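Local coordinates for protein ORF14 (Streptomyces clavuligerus, PDB 2WPX) that binds acetyl-CoA and, as a tandem GNAT-family protein of the clavulanic acid biosynthesis pathway, probably acts as an acyltransferase, at residues A[162-167]-A[298-303]; A[171-176]-A[285-290]; A[232-237]-A[254-259]; A[124-129]-A[324-329]. One frame throughout, in Å; residues are numbered along the deposited sequence.

Along the chain the four contacts close concentrically: contact 4 encloses contact 1, which encloses contact 2, which encloses the hairpin contact 3. Contacts 1 and 4 join the two GNAT halves, since strand 323-334 lies between strands 120-127 and 149-162, and strand 149-162 in turn pairs with strand 301-307; their centres are about 21 Å apart. Contact 2, on helix 280-295, the helix preceding strand 301-307, is centred about 15 Å from contact 1. Contact 3 touches contact 1 through Val-299 CG2 and Lys-256 CD, 4.1 Å apart. Contact 4 is beside bound acetyl-CoA, its centre about 29 Å from that of contact 2; contact 3 lies within the C-terminal half and contact 2 brings the linker onto it.

Contact 1 (A[162-167]-A[298-303]); sequences DLDRHD and EVRLVE
The guanidinium of Arg-300 has the Leu-163 to Asp-164 peptide over one face: Leu-163 C stands 4.0 Å above its plane, offset toward the rim, with Asp-164 N beside it. On the NE and NH2 side, a single carboxylate oxygen forms the salt bridge, Asp-164 OD2 lying 3.0 Å from Arg-300 NE. OD2 is also 3.1 Å from Arg-300 NH2, but both hydrogen bonds are weak, and the carboxylate and guanidinium planes are 72° apart. Bends at chi2 (33°) and chi3 bring Arg-300 CD and then NE round to this position. A water links Leu-163 O (2.8 Å) to Arg-300 NH2.

The backbone places the pair at the end of an antiparallel junction between strands 149-162 and 301-307, one from each GNAT half. Asp-162 and Leu-301 form its non-hydrogen-bonded pair, and next to it Leu-163 N donates to Arg-300 O at 2.8 Å (156° at the hydrogen). Beyond the strand, Asp-162 OD1 accepts from Asp-164 N at 2.8 Å, an Asx turn. The same carboxylate runs alongside Leu-301, with Asp-162 CG 3.6 Å from Leu-301 CD2. Leu-163 also packs on Leu-293 of helix 280-295.

Contact 2 (A[171-176]-A[285-290]); sequences DGVPAV and KLANLE
Val-173 reaches helix 280-295 with both of its methyl groups, which divide at CB between Ala-287 and Glu-290, about one turn apart. CG1 lies anti to the backbone N (chi1 -177°) and settles over Ala-287, 4.0 Å from Ala-287 N. The same methyl is 4.1 Å from Ala-287 CB, so it meets both the backbone and the side chain of that residue. CG2 takes the other direction, anti to the carbonyl carbon, and ends against the carboxylate of Glu-290. Its distances to Glu-290 OE1 (3.5 Å) and Glu-290 OE2 (3.6 Å) are nearly equal, so the methyl meets the whole carboxylate end and not one oxygen. The Glu-290 chain is extended beyond CG, which carries its carboxylate out over Val-173, and OE1 has a further, weak and long ion pair with Arg-294.

Here the loop joining strand 149-162 to strand 180-185, the linker between the two GNAT halves, touches one flank of a helix of the second half. That helix is probably the counterpart of helix 101-115, whose start carries acetyl-CoA-binding residues in the first half.

Pro-174 adds the neighbouring apolar patch. Its ring crosses Leu-286 at about a right angle, with Pro-174 CD 3.9 Å from Leu-286 CD1 and Pro-174 CG just beyond. Leu-286 also touches Pro-168 and Leu-169 of the same loop. No hydrogen bond joins the two segments.

Contact 3 (A[232-237]-A[254-259]); sequences GRRAYH and VSKTTG
Arg-233 and Thr-257 run side by side, pointing the same way, and the methyl Thr-257 CG2 lies 3.4 Å above the guanidinium plane of Arg-233, over its centre. At the edge, in plane, Arg-233 NH1 donates to Ser-255 OG at 3.1 Å, while NH2 forms a salt bridge with Asp-45. With NE also bonded outside the segments, all three nitrogens have polar partners, which would fix the group's rotation.

Arg-234 and Lys-256 likewise point the same way side by side, but here Lys-256 CG lies 3.7 Å above the guanidinium, offset toward the rim. The like charges remain 5.2 Å apart, Arg-234 NH2 to Lys-256 NZ; NH2 pairs with Glu-296, which is also hydrogen-bonded to Tyr-236 OH, while NZ bonds Thr-257 O (2.9 Å) and Asn-260 O.

Gly-232, whose positive phi belongs to a Schellman motif at a helix end, receives Thr-258 OG1 on an in-plane lone pair of its O at 2.8 Å. Arg-234 N to Lys-256 O is almost straight (178°), and Tyr-236 exchanges two bonds with Val-254. The axes of the short segments 234-237 and 254-256 run 160° apart, as expected of the antiparallel beta hairpin 234-242/247-256 in the C-terminal GNAT half.

Contact 4 (A[124-129]-A[324-329]); sequences TVVESL and PYDRWV
Val-125 and Val-329 pair where the two GNAT halves interlock beside the acetyl-CoA pocket. The last strand of the chain, 323-334, lies against strand 120-127 of the N-terminal half, and the Val-125 side chain is about 4 Å from bound acetyl-CoA. The axes of the short segments run 154° apart, antiparallel. Two hydrogen-bonded pairs hold them: Val-125 with Val-329, where Val-329 N meets Val-125 O at 2.8 Å, and Glu-127 with Arg-327, where Glu-127 N meets Arg-327 O at 2.9 Å.

On the face of these four residues, Glu-127 crosses Val-329 at about a right angle. Its CG sits beside the backbone N (chi1 -58°), 3.5 Å from Val-329 CG2, and beyond it the chain runs extended over that methyl. The carboxylate is paired outside the segments, with OE2 held by Arg-150 and Trp-331. On the other face, Val-126 CG2 approaches Trp-328 CD1 obliquely at 4.3 Å.

Past the pairing, Leu-129 covers the opposing backbone, its CD1 3.3 Å from Tyr-325 C, while Leu-129 CD2 lies 3.8 Å from Arg-327 CB. A water bridges Leu-129 N to Tyr-325 O, and a second joins Ser-128 O to Arg-327 NH1.

Strand 149-162 flanks strand 323-334 on the opposite edge from 120-127. There Tyr-325 and Asp-326 face His-158 in a classic beta bulge, and the His-158 ring also stacks with that of Trp-328. Helix 138-145 covers Val-125 and Glu-127 through Pro-139 and Ala-140.

Contact 1 (A[162-167]-A[298-303])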
loop_
_atom_site.group_PDB
_atom_site.type_symbol
_atom_site.label_atom_id
_atom_site.label_comp_id
_atom_site.label_asym_id
_atom_site.label_seq_id
_atom_site.Cartn_x
_atom_site.Cartn_y
_atom_site.Cartn_z
ATOM N N ASP A 162 -5.851 -14.557 -9.058
ATOM C CA ASP A 162 -6.941 -15.290 -8.527
ATOM C C ASP A 162 -6.637 -16.766 -8.704
ATOM O O ASP A 162 -6.762 -17.331 -9.797
ATOM C CB ASP A 162 -8.174 -14.913 -9.310
ATOM C CG ASP A 162 -9.390 -15.681 -8.916
ATOM O OD1 ASP A 162 -9.321 -16.763 -8.282
ATOM O OD2 ASP A 162 -10.461 -15.185 -9.289
ATOM N N LEU A 163 -6.268 -17.389 -7.601
ATOM C CA LEU A 163 -5.915 -18.779 -7.573
ATOM C C LEU A 163 -7.024 -19.730 -8.052
ATOM O O LEU A 163 -6.719 -20.862 -8.383
ATOM C CB LEU A 163 -5.461 -19.162 -6.169
ATOM C CG LEU A 163 -4.008 -18.864 -5.781
ATOM C CD1 LEU A 163 -3.594 -17.547 -6.294
ATOM C CD2 LEU A 163 -3.952 -18.874 -4.250
ATOM N N ASP A 164 -8.285 -19.303 -8.046
ATOM C CA ASP A 164 -9.358 -20.123 -8.635
ATOM C C ASP A 164 -9.371 -20.039 -10.153
ATOM O O ASP A 164 -10.081 -20.778 -10.818
ATOM C CB ASP A 164 -10.755 -19.679 -8.181
ATOM C CG ASP A 164 -11.090 -20.118 -6.778
ATOM O OD1 ASP A 164 -11.963 -19.438 -6.170
ATOM O OD2 ASP A 164 -10.476 -21.092 -6.276
ATOM N N ARG A 165 -8.633 -19.094 -10.703
ATOM C CA ARG A 165 -8.541 -18.973 -12.154
ATOM C C ARG A 165 -7.217 -19.572 -12.632
ATOM O O ARG A 165 -7.146 -20.144 -13.691
ATOM C CB ARG A 165 -8.630 -17.512 -12.553
ATOM C CG ARG A 165 -8.666 -17.272 -14.018
ATOM C CD ARG A 165 -7.720 -16.140 -14.387
ATOM N NE ARG A 165 -8.303 -14.800 -14.254
ATOM C CZ ARG A 165 -8.965 -14.175 -15.234
ATOM N NH1 ARG A 165 -9.163 -14.773 -16.408
ATOM N NH2 ARG A 165 -9.449 -12.949 -15.042
ATOM N N HIS A 166 -6.155 -19.435 -11.852
ATOM C CA HIS A 166 -4.858 -19.916 -12.328
ATOM C C HIS A 166 -4.033 -20.355 -11.136
ATOM O O HIS A 166 -3.878 -19.614 -10.202
ATOM C CB HIS A 166 -4.098 -18.847 -13.116
ATOM C CG HIS A 166 -2.671 -19.232 -13.408
ATOM N ND1 HIS A 166 -2.338 -20.316 -14.198
ATOM C CD2 HIS A 166 -1.495 -18.717 -12.970
ATOM C CE1 HIS A 166 -1.024 -20.436 -14.254
ATOM N NE2 HIS A 166 -0.489 -19.477 -13.514
ATOM N N ASP A 167 -3.530 -21.574 -11.147
ATOM C CA ASP A 167 -2.708 -22.016 -10.010
ATOM C C ASP A 167 -1.201 -21.952 -10.285
ATOM O O ASP A 167 -0.673 -22.815 -10.937
ATOM C CB ASP A 167 -3.130 -23.429 -9.594
ATOM C CG ASP A 167 -2.242 -23.998 -8.506
ATOM O OD1 ASP A 167 -2.344 -25.230 -8.347
ATOM O OD2 ASP A 167 -1.432 -23.258 -7.862
ATOM N N GLU A 298 -7.254 -20.375 2.949
ATOM C CA GLU A 298 -8.444 -19.824 2.336
ATOM C C GLU A 298 -8.080 -18.731 1.379
ATOM O O GLU A 298 -8.946 -18.219 0.699
ATOM C CB GLU A 298 -9.391 -19.268 3.380
ATOM C CG GLU A 298 -10.220 -20.329 4.048
ATOM C CD GLU A 298 -10.989 -19.791 5.229
ATOM O OE1 GLU A 298 -10.401 -19.705 6.321
ATOM O OE2 GLU A 298 -12.188 -19.470 5.096
ATOM N N VAL A 299 -6.794 -18.366 1.349
ATOM C CA VAL A 299 -6.313 -17.334 0.447
ATOM C C VAL A 299 -6.465 -17.727 -1.023
ATOM O O VAL A 299 -6.149 -18.833 -1.451
ATOM C CB VAL A 299 -4.841 -16.919 0.746
ATOM C CG1 VAL A 299 -4.347 -16.094 -0.366
ATOM C CG2 VAL A 299 -4.759 -16.138 2.038
ATOM N N ARG A 300 -6.990 -16.798 -1.804
ATOM C CA ARG A 300 -7.503 -17.147 -3.113
ATOM C C ARG A 300 -7.164 -15.967 -3.986
ATOM O O ARG A 300 -6.898 -16.130 -5.207
ATOM C CB ARG A 300 -9.015 -17.320 -3.006
ATOM C CG ARG A 300 -9.615 -18.710 -3.176
ATOM C CD ARG A 300 -8.807 -19.915 -2.710
ATOM N NE ARG A 300 -8.865 -20.941 -3.752
ATOM C CZ ARG A 300 -7.793 -21.571 -4.247
ATOM N NH1 ARG A 300 -6.578 -21.340 -3.738
ATOM N NH2 ARG A 300 -7.934 -22.463 -5.227
ATOM N N LEU A 301 -7.180 -14.768 -3.369
ATOM C CA LEU A 301 -6.950 -13.523 -4.133
ATOM C C LEU A 301 -5.773 -12.735 -3.635
ATOM O O LEU A 301 -5.716 -12.324 -2.451
ATOM C CB LEU A 301 -8.196 -12.621 -4.155
ATOM C CG LEU A 301 -9.513 -13.201 -4.704
ATOM C CD1 LEU A 301 -10.731 -12.306 -4.290
ATOM C CD2 LEU A 301 -9.440 -13.262 -6.196
ATOM N N VAL A 302 -4.806 -12.502 -4.519
ATOM C CA VAL A 302 -3.563 -11.914 -4.090
ATOM C C VAL A 302 -3.322 -10.687 -4.932
ATOM O O VAL A 302 -3.454 -10.713 -6.151
ATOM C CB VAL A 302 -2.407 -12.916 -4.227
ATOM C CG1 VAL A 302 -1.090 -12.287 -3.736
ATOM C CG2 VAL A 302 -2.725 -14.173 -3.473
ATOM N N GLU A 303 -3.057 -9.568 -4.295
ATOM C CA GLU A 303 -2.798 -8.364 -5.050
ATOM C C GLU A 303 -1.327 -7.944 -4.888
ATOM O O GLU A 303 -0.654 -8.287 -3.882
ATOM C CB GLU A 303 -3.732 -7.229 -4.593
ATOM C CG GLU A 303 -3.306 -6.589 -3.287
ATOM C CD GLU A 303 -4.283 -5.491 -2.826
ATOM O OE1 GLU A 303 -4.276 -4.396 -3.411
ATOM O OE2 GLU A 303 -5.050 -5.740 -1.877
HETATM O O HOH W 1 -5.481 -22.784 -6.834
#

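Contact 2 (A[171-176]-A[285-290])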
loop_
_atom_site.group_PDB
_atom_site.type_symbol
_atom_site.label_atom_id
_atom_site.label_comp_id
_atom_site.label_asym_id
_atom_site.label_seq_id
_atom_site.Cartn_x
_atom_site.Cartn_y
_atom_site.Cartn_z
ATOM N N ASP A 171 2.746 -26.793 -10.971
ATOM C CA ASP A 171 3.986 -27.582 -11.220
ATOM C C ASP A 171 4.999 -27.398 -10.100
ATOM O O ASP A 171 6.188 -27.288 -10.371
ATOM C CB ASP A 171 4.661 -27.197 -12.555
ATOM C CG ASP A 171 3.771 -27.500 -13.752
ATOM O OD1 ASP A 171 3.203 -28.627 -13.772
ATOM O OD2 ASP A 171 3.613 -26.618 -14.645
ATOM N N GLY A 172 4.528 -27.307 -8.863
ATOM C CA GLY A 172 5.409 -27.216 -7.696
ATOM C C GLY A 172 6.295 -25.992 -7.682
ATOM O O GLY A 172 6.098 -25.064 -8.434
ATOM N N VAL A 173 7.292 -26.004 -6.832
ATOM C CA VAL A 173 8.249 -24.910 -6.734
ATOM C C VAL A 173 9.526 -25.355 -7.468
ATOM O O VAL A 173 9.975 -26.498 -7.351
ATOM C CB VAL A 173 8.560 -24.662 -5.224
ATOM C CG1 VAL A 173 9.533 -23.461 -4.979
ATOM C CG2 VAL A 173 7.270 -24.475 -4.394
ATOM N N PRO A 174 10.151 -24.447 -8.210
ATOM C CA PRO A 174 11.367 -24.728 -8.978
ATOM C C PRO A 174 12.528 -25.009 -7.992
ATOM O O PRO A 174 12.456 -24.604 -6.788
ATOM C CB PRO A 174 11.647 -23.393 -9.684
ATOM C CG PRO A 174 10.374 -22.585 -9.497
ATOM C CD PRO A 174 9.820 -23.015 -8.216
ATOM N N ALA A 175 13.571 -25.672 -8.514
ATOM C CA ALA A 175 14.782 -26.007 -7.757
ATOM C C ALA A 175 15.554 -24.743 -7.398
ATOM O O ALA A 175 15.573 -23.770 -8.147
ATOM C CB ALA A 175 15.660 -26.928 -8.583
ATOM N N VAL A 176 16.157 -24.761 -6.228
ATOM C CA VAL A 176 17.114 -23.756 -5.804
ATOM C C VAL A 176 18.445 -23.931 -6.533
ATOM O O VAL A 176 19.027 -25.009 -6.579
ATOM C CB VAL A 176 17.332 -23.883 -4.259
ATOM C CG1 VAL A 176 18.106 -22.708 -3.686
ATOM C CG2 VAL A 176 15.951 -24.060 -3.556
ATOM N N LYS A 285 8.959 -15.842 -5.241
ATOM C CA LYS A 285 7.495 -15.656 -5.156
ATOM C C LYS A 285 6.743 -16.949 -4.990
ATOM O O LYS A 285 5.771 -17.009 -4.217
ATOM C CB LYS A 285 6.922 -14.892 -6.348
ATOM C CG LYS A 285 7.363 -13.482 -6.403
ATOM C CD LYS A 285 6.932 -12.940 -7.738
ATOM C CE LYS A 285 6.494 -11.492 -7.622
ATOM N NZ LYS A 285 7.730 -10.744 -7.726
ATOM N N LEU A 286 7.202 -17.991 -5.695
ATOM C CA LEU A 286 6.521 -19.269 -5.648
ATOM C C LEU A 286 6.777 -19.950 -4.330
ATOM O O LEU A 286 5.841 -20.504 -3.748
ATOM C CB LEU A 286 6.930 -20.170 -6.789
ATOM C CG LEU A 286 6.245 -19.785 -8.086
ATOM C CD1 LEU A 286 6.974 -20.545 -9.153
ATOM C CD2 LEU A 286 4.771 -20.179 -8.072
ATOM N N ALA A 287 8.016 -19.910 -3.835
ATOM C CA ALA A 287 8.273 -20.511 -2.518
ATOM C C ALA A 287 7.515 -19.745 -1.433
ATOM O O ALA A 287 6.934 -20.362 -0.552
ATOM C CB ALA A 287 9.832 -20.544 -2.184
ATOM N N ASN A 288 7.531 -18.409 -1.478
ATOM C CA ASN A 288 6.773 -17.631 -0.471
ATOM C C ASN A 288 5.253 -17.836 -0.557
ATOM O O ASN A 288 4.577 -17.841 0.460
ATOM C CB ASN A 288 7.072 -16.139 -0.555
ATOM C CG ASN A 288 6.983 -15.440 0.820
ATOM O OD1 ASN A 288 6.497 -14.300 0.918
ATOM N ND2 ASN A 288 7.457 -16.118 1.878
ATOM N N LEU A 289 4.717 -17.977 -1.765
ATOM C CA LEU A 289 3.295 -18.231 -1.890
ATOM C C LEU A 289 2.965 -19.590 -1.263
ATOM O O LEU A 289 2.001 -19.749 -0.537
ATOM C CB LEU A 289 2.829 -18.159 -3.339
ATOM C CG LEU A 289 1.303 -18.339 -3.578
ATOM C CD1 LEU A 289 0.560 -17.205 -2.974
ATOM C CD2 LEU A 289 0.909 -18.492 -5.060
ATOM N N GLU A 290 3.797 -20.576 -1.500
ATOM C CA GLU A 290 3.474 -21.860 -0.975
ATOM C C GLU A 290 3.469 -21.792 0.547
ATOM O O GLU A 290 2.685 -22.488 1.218
ATOM C CB GLU A 290 4.497 -22.867 -1.448
ATOM C CG GLU A 290 4.197 -24.279 -1.027
ATOM C CD GLU A 290 5.391 -25.190 -1.334
ATOM O OE1 GLU A 290 6.536 -24.875 -0.967
ATOM O OE2 GLU A 290 5.192 -26.211 -1.978
#

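Contact 3 (A[232-237]-A[254-259])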
loop_
_atom_site.group_PDB
_atom_site.type_symbol
_atom_site.label_atom_id
_atom_site.label_comp_id
_atom_site.label_asym_id
_atom_site.label_seq_id
_atom_site.Cartn_x
_atom_site.Cartn_y
_atom_site.Cartn_z
ATOM N N GLY A 232 -2.922 -5.586 13.265
ATOM C CA GLY A 232 -3.398 -6.971 13.172
ATOM C C GLY A 232 -2.936 -7.677 11.897
ATOM O O GLY A 232 -3.513 -8.695 11.501
ATOM N N ARG A 233 -1.935 -7.087 11.228
ATOM C CA ARG A 233 -1.371 -7.661 10.017
ATOM C C ARG A 233 -0.266 -8.662 10.357
ATOM O O ARG A 233 0.593 -8.398 11.206
ATOM C CB ARG A 233 -0.781 -6.558 9.123
ATOM C CG ARG A 233 -1.848 -5.792 8.389
ATOM C CD ARG A 233 -1.290 -4.632 7.662
ATOM N NE ARG A 233 -2.337 -3.979 6.879
ATOM C CZ ARG A 233 -2.586 -4.307 5.615
ATOM N NH1 ARG A 233 -1.880 -5.273 5.033
ATOM N NH2 ARG A 233 -3.528 -3.693 4.940
ATOM N N ARG A 234 -0.278 -9.768 9.628
ATOM C CA ARG A 234 0.666 -10.842 9.745
ATOM C C ARG A 234 1.511 -10.853 8.454
ATOM O O ARG A 234 0.991 -10.541 7.374
ATOM C CB ARG A 234 -0.194 -12.092 9.657
ATOM C CG ARG A 234 0.109 -13.157 10.512
ATOM C CD ARG A 234 -1.207 -13.775 10.991
ATOM N NE ARG A 234 -2.154 -14.404 10.060
ATOM C CZ ARG A 234 -3.483 -14.142 10.059
ATOM N NH1 ARG A 234 -4.000 -13.188 10.844
ATOM N NH2 ARG A 234 -4.314 -14.803 9.272
ATOM N N ALA A 235 2.763 -11.323 8.501
ATOM C CA ALA A 235 3.557 -11.325 7.269
ATOM C C ALA A 235 4.311 -12.631 7.043
ATOM O O ALA A 235 4.502 -13.413 7.978
ATOM C CB ALA A 235 4.505 -10.111 7.231
ATOM N N TYR A 236 4.689 -12.886 5.790
ATOM C CA TYR A 236 5.357 -14.144 5.447
ATOM C C TYR A 236 6.557 -13.833 4.548
ATOM O O TYR A 236 6.407 -13.128 3.521
ATOM C CB TYR A 236 4.398 -15.116 4.745
ATOM C CG TYR A 236 3.276 -15.623 5.596
ATOM C CD1 TYR A 236 2.086 -14.865 5.772
ATOM C CD2 TYR A 236 3.369 -16.852 6.237
ATOM C CE1 TYR A 236 1.049 -15.330 6.546
ATOM C CE2 TYR A 236 2.315 -17.315 7.022
ATOM C CZ TYR A 236 1.187 -16.543 7.168
ATOM O OH TYR A 236 0.167 -16.988 7.911
ATOM N N HIS A 237 7.742 -14.315 4.938
ATOM C CA HIS A 237 8.983 -13.984 4.219
ATOM C C HIS A 237 9.746 -15.222 3.749
ATOM O O HIS A 237 9.827 -16.205 4.460
ATOM C CB HIS A 237 9.917 -13.161 5.090
ATOM C CG HIS A 237 9.299 -11.903 5.596
ATOM N ND1 HIS A 237 8.520 -11.865 6.735
ATOM C CD2 HIS A 237 9.321 -10.633 5.111
ATOM C CE1 HIS A 237 8.111 -10.625 6.942
ATOM N NE2 HIS A 237 8.597 -9.856 5.981
ATOM N N VAL A 254 4.674 -11.545 1.757
ATOM C CA VAL A 254 3.236 -11.368 1.764
ATOM C C VAL A 254 2.767 -10.814 3.160
ATOM O O VAL A 254 3.298 -11.172 4.252
ATOM C CB VAL A 254 2.478 -12.676 1.384
ATOM C CG1 VAL A 254 0.978 -12.495 1.476
ATOM C CG2 VAL A 254 2.811 -13.088 -0.064
ATOM N N SER A 255 1.750 -9.962 3.102
ATOM C CA SER A 255 1.183 -9.341 4.260
ATOM C C SER A 255 -0.266 -9.827 4.271
ATOM O O SER A 255 -0.902 -9.945 3.227
ATOM C CB SER A 255 1.290 -7.811 4.040
ATOM O OG SER A 255 0.643 -7.101 5.042
ATOM N N LYS A 256 -0.801 -10.146 5.434
ATOM C CA LYS A 256 -2.172 -10.697 5.502
ATOM C C LYS A 256 -2.867 -9.992 6.658
ATOM O O LYS A 256 -2.324 -9.975 7.745
ATOM C CB LYS A 256 -2.102 -12.188 5.810
ATOM C CG LYS A 256 -3.415 -12.824 6.224
ATOM C CD LYS A 256 -4.104 -13.350 4.934
ATOM C CE LYS A 256 -5.658 -13.334 5.020
ATOM N NZ LYS A 256 -6.192 -11.955 5.385
ATOM N N THR A 257 -4.044 -9.402 6.417
ATOM C CA THR A 257 -4.863 -8.759 7.484
ATOM C C THR A 257 -5.620 -9.780 8.374
ATOM O O THR A 257 -5.779 -10.963 8.025
ATOM C CB THR A 257 -5.822 -7.668 6.942
ATOM O OG1 THR A 257 -6.679 -8.240 5.959
ATOM C CG2 THR A 257 -5.106 -6.518 6.275
ATOM N N THR A 258 -6.022 -9.343 9.563
ATOM C CA THR A 258 -6.861 -10.167 10.397
ATOM C C THR A 258 -8.129 -10.539 9.620
ATOM O O THR A 258 -8.498 -11.692 9.540
ATOM C CB THR A 258 -7.204 -9.484 11.755
ATOM O OG1 THR A 258 -6.027 -9.361 12.543
ATOM C CG2 THR A 258 -8.204 -10.334 12.580
ATOM N N GLY A 259 -8.782 -9.559 9.035
ATOM C CA GLY A 259 -10.031 -9.787 8.296
ATOM C C GLY A 259 -9.758 -10.290 6.878
ATOM O O GLY A 259 -8.618 -10.200 6.376
#

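Contact 4 (A[124-129]-A[324-329])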
loop_
_atom_site.group_PDB
_atom_site.type_symbol
_atom_site.label_atom_id
_atom_site.label_comp_id
_atom_site.label_asym_id
_atom_site.label_seq_id
_atom_site.Cartn_x
_atom_site.Cartn_y
_atom_site.Cartn_z
ATOM N N THR A 124 -2.381 9.559 -4.534
ATOM C CA THR A 124 -2.490 8.456 -5.449
ATOM C C THR A 124 -3.948 8.307 -5.975
ATOM O O THR A 124 -4.901 8.187 -5.207
ATOM C CB THR A 124 -2.059 7.173 -4.810
ATOM O OG1 THR A 124 -0.756 7.357 -4.256
ATOM C CG2 THR A 124 -1.971 6.107 -5.844
ATOM N N VAL A 125 -4.104 8.307 -7.290
ATOM C CA VAL A 125 -5.418 8.315 -7.860
ATOM C C VAL A 125 -5.600 7.050 -8.625
ATOM O O VAL A 125 -4.698 6.613 -9.371
ATOM C CB VAL A 125 -5.599 9.510 -8.804
ATOM C CG1 VAL A 125 -6.993 9.467 -9.392
ATOM C CG2 VAL A 125 -5.295 10.852 -8.047
ATOM N N VAL A 126 -6.760 6.428 -8.477
ATOM C CA VAL A 126 -7.011 5.262 -9.280
ATOM C C VAL A 126 -7.555 5.497 -10.709
ATOM O O VAL A 126 -8.622 6.087 -10.896
ATOM C CB VAL A 126 -7.918 4.335 -8.565
ATOM C CG1 VAL A 126 -8.241 3.133 -9.519
ATOM C CG2 VAL A 126 -7.241 3.930 -7.226
ATOM N N GLU A 127 -6.851 4.980 -11.709
ATOM C CA GLU A 127 -7.155 5.275 -13.083
ATOM C C GLU A 127 -7.138 3.986 -13.858
ATOM O O GLU A 127 -6.833 2.955 -13.281
ATOM C CB GLU A 127 -6.172 6.319 -13.662
ATOM C CG GLU A 127 -6.171 7.653 -12.847
ATOM C CD GLU A 127 -5.600 8.776 -13.660
ATOM O OE1 GLU A 127 -6.026 8.869 -14.836
ATOM O OE2 GLU A 127 -4.699 9.522 -13.155
ATOM N N SER A 128 -7.528 4.041 -15.137
ATOM C CA SER A 128 -7.470 2.895 -16.044
ATOM C C SER A 128 -6.119 2.587 -16.674
ATOM O O SER A 128 -5.305 3.443 -16.936
ATOM C CB SER A 128 -8.469 3.033 -17.191
ATOM O OG SER A 128 -9.709 3.500 -16.709
ATOM N N LEU A 129 -5.946 1.309 -16.954
ATOM C CA LEU A 129 -4.815 0.828 -17.721
ATOM C C LEU A 129 -5.134 0.898 -19.182
ATOM O O LEU A 129 -6.266 0.830 -19.565
ATOM C CB LEU A 129 -4.557 -0.612 -17.338
ATOM C CG LEU A 129 -4.031 -0.690 -15.923
ATOM C CD1 LEU A 129 -4.196 -2.106 -15.499
ATOM C CD2 LEU A 129 -2.542 -0.229 -15.858
ATOM N N PRO A 324 -2.837 -7.385 -14.688
ATOM C CA PRO A 324 -2.979 -5.952 -14.427
ATOM C C PRO A 324 -4.457 -5.580 -14.456
ATOM O O PRO A 324 -5.162 -5.893 -15.401
ATOM C CB PRO A 324 -2.210 -5.297 -15.584
ATOM C CG PRO A 324 -1.312 -6.392 -16.102
ATOM C CD PRO A 324 -2.062 -7.675 -15.904
ATOM N N TYR A 325 -4.914 -4.930 -13.403
ATOM C CA TYR A 325 -6.306 -4.570 -13.282
ATOM C C TYR A 325 -6.575 -3.050 -13.350
ATOM O O TYR A 325 -7.422 -2.627 -14.115
ATOM C CB TYR A 325 -6.852 -5.121 -11.989
ATOM C CG TYR A 325 -8.329 -5.132 -12.023
ATOM C CD1 TYR A 325 -9.019 -6.179 -12.651
ATOM C CD2 TYR A 325 -9.060 -4.106 -11.440
ATOM C CE1 TYR A 325 -10.390 -6.199 -12.697
ATOM C CE2 TYR A 325 -10.441 -4.126 -11.467
ATOM C CZ TYR A 325 -11.097 -5.172 -12.103
ATOM O OH TYR A 325 -12.489 -5.198 -12.133
ATOM N N ASP A 326 -5.872 -2.241 -12.547
ATOM C CA ASP A 326 -6.018 -0.793 -12.604
ATOM C C ASP A 326 -4.671 -0.091 -12.365
ATOM O O ASP A 326 -3.650 -0.747 -12.089
ATOM C CB ASP A 326 -7.102 -0.318 -11.650
ATOM C CG ASP A 326 -6.847 -0.782 -10.244
ATOM O OD1 ASP A 326 -7.812 -0.971 -9.468
ATOM O OD2 ASP A 326 -5.668 -0.999 -9.897
ATOM N N ARG A 327 -4.676 1.240 -12.472
ATOM C CA ARG A 327 -3.445 2.028 -12.519
ATOM C C ARG A 327 -3.397 3.001 -11.330
ATOM O O ARG A 327 -4.419 3.624 -10.990
ATOM C CB ARG A 327 -3.395 2.822 -13.812
ATOM C CG ARG A 327 -2.045 3.491 -14.073
ATOM C CD ARG A 327 -1.959 4.101 -15.478
ATOM N NE ARG A 327 -0.610 4.550 -15.832
ATOM C CZ ARG A 327 -0.315 5.758 -16.312
ATOM N NH1 ARG A 327 -1.273 6.660 -16.512
ATOM N NH2 ARG A 327 0.941 6.074 -16.609
ATOM N N TRP A 328 -2.225 3.129 -10.696
ATOM C CA TRP A 328 -2.088 3.971 -9.506
ATOM C C TRP A 328 -1.303 5.213 -9.873
ATOM O O TRP A 328 -0.091 5.139 -9.941
ATOM C CB TRP A 328 -1.341 3.198 -8.400
ATOM C CG TRP A 328 -2.198 2.267 -7.674
ATOM C CD1 TRP A 328 -3.502 2.005 -7.929
ATOM C CD2 TRP A 328 -1.820 1.415 -6.569
ATOM N NE1 TRP A 328 -3.981 1.059 -7.038
ATOM C CE2 TRP A 328 -2.979 0.704 -6.174
ATOM C CE3 TRP A 328 -0.620 1.197 -5.861
ATOM C CZ2 TRP A 328 -2.975 -0.234 -5.086
ATOM C CZ3 TRP A 328 -0.626 0.280 -4.765
ATOM C CH2 TRP A 328 -1.787 -0.406 -4.388
ATOM N N VAL A 329 -1.979 6.331 -10.147
ATOM C CA VAL A 329 -1.345 7.497 -10.754
ATOM C C VAL A 329 -1.038 8.591 -9.702
ATOM O O VAL A 329 -1.909 8.930 -8.883
ATOM C CB VAL A 329 -2.216 8.121 -11.868
ATOM C CG1 VAL A 329 -1.406 9.167 -12.618
ATOM C CG2 VAL A 329 -2.759 7.097 -12.785
HETATM O O HOH W 2 -4.244 6.110 -17.064
HETATM O O HOH W 3 -7.544 -0.521 -15.952
#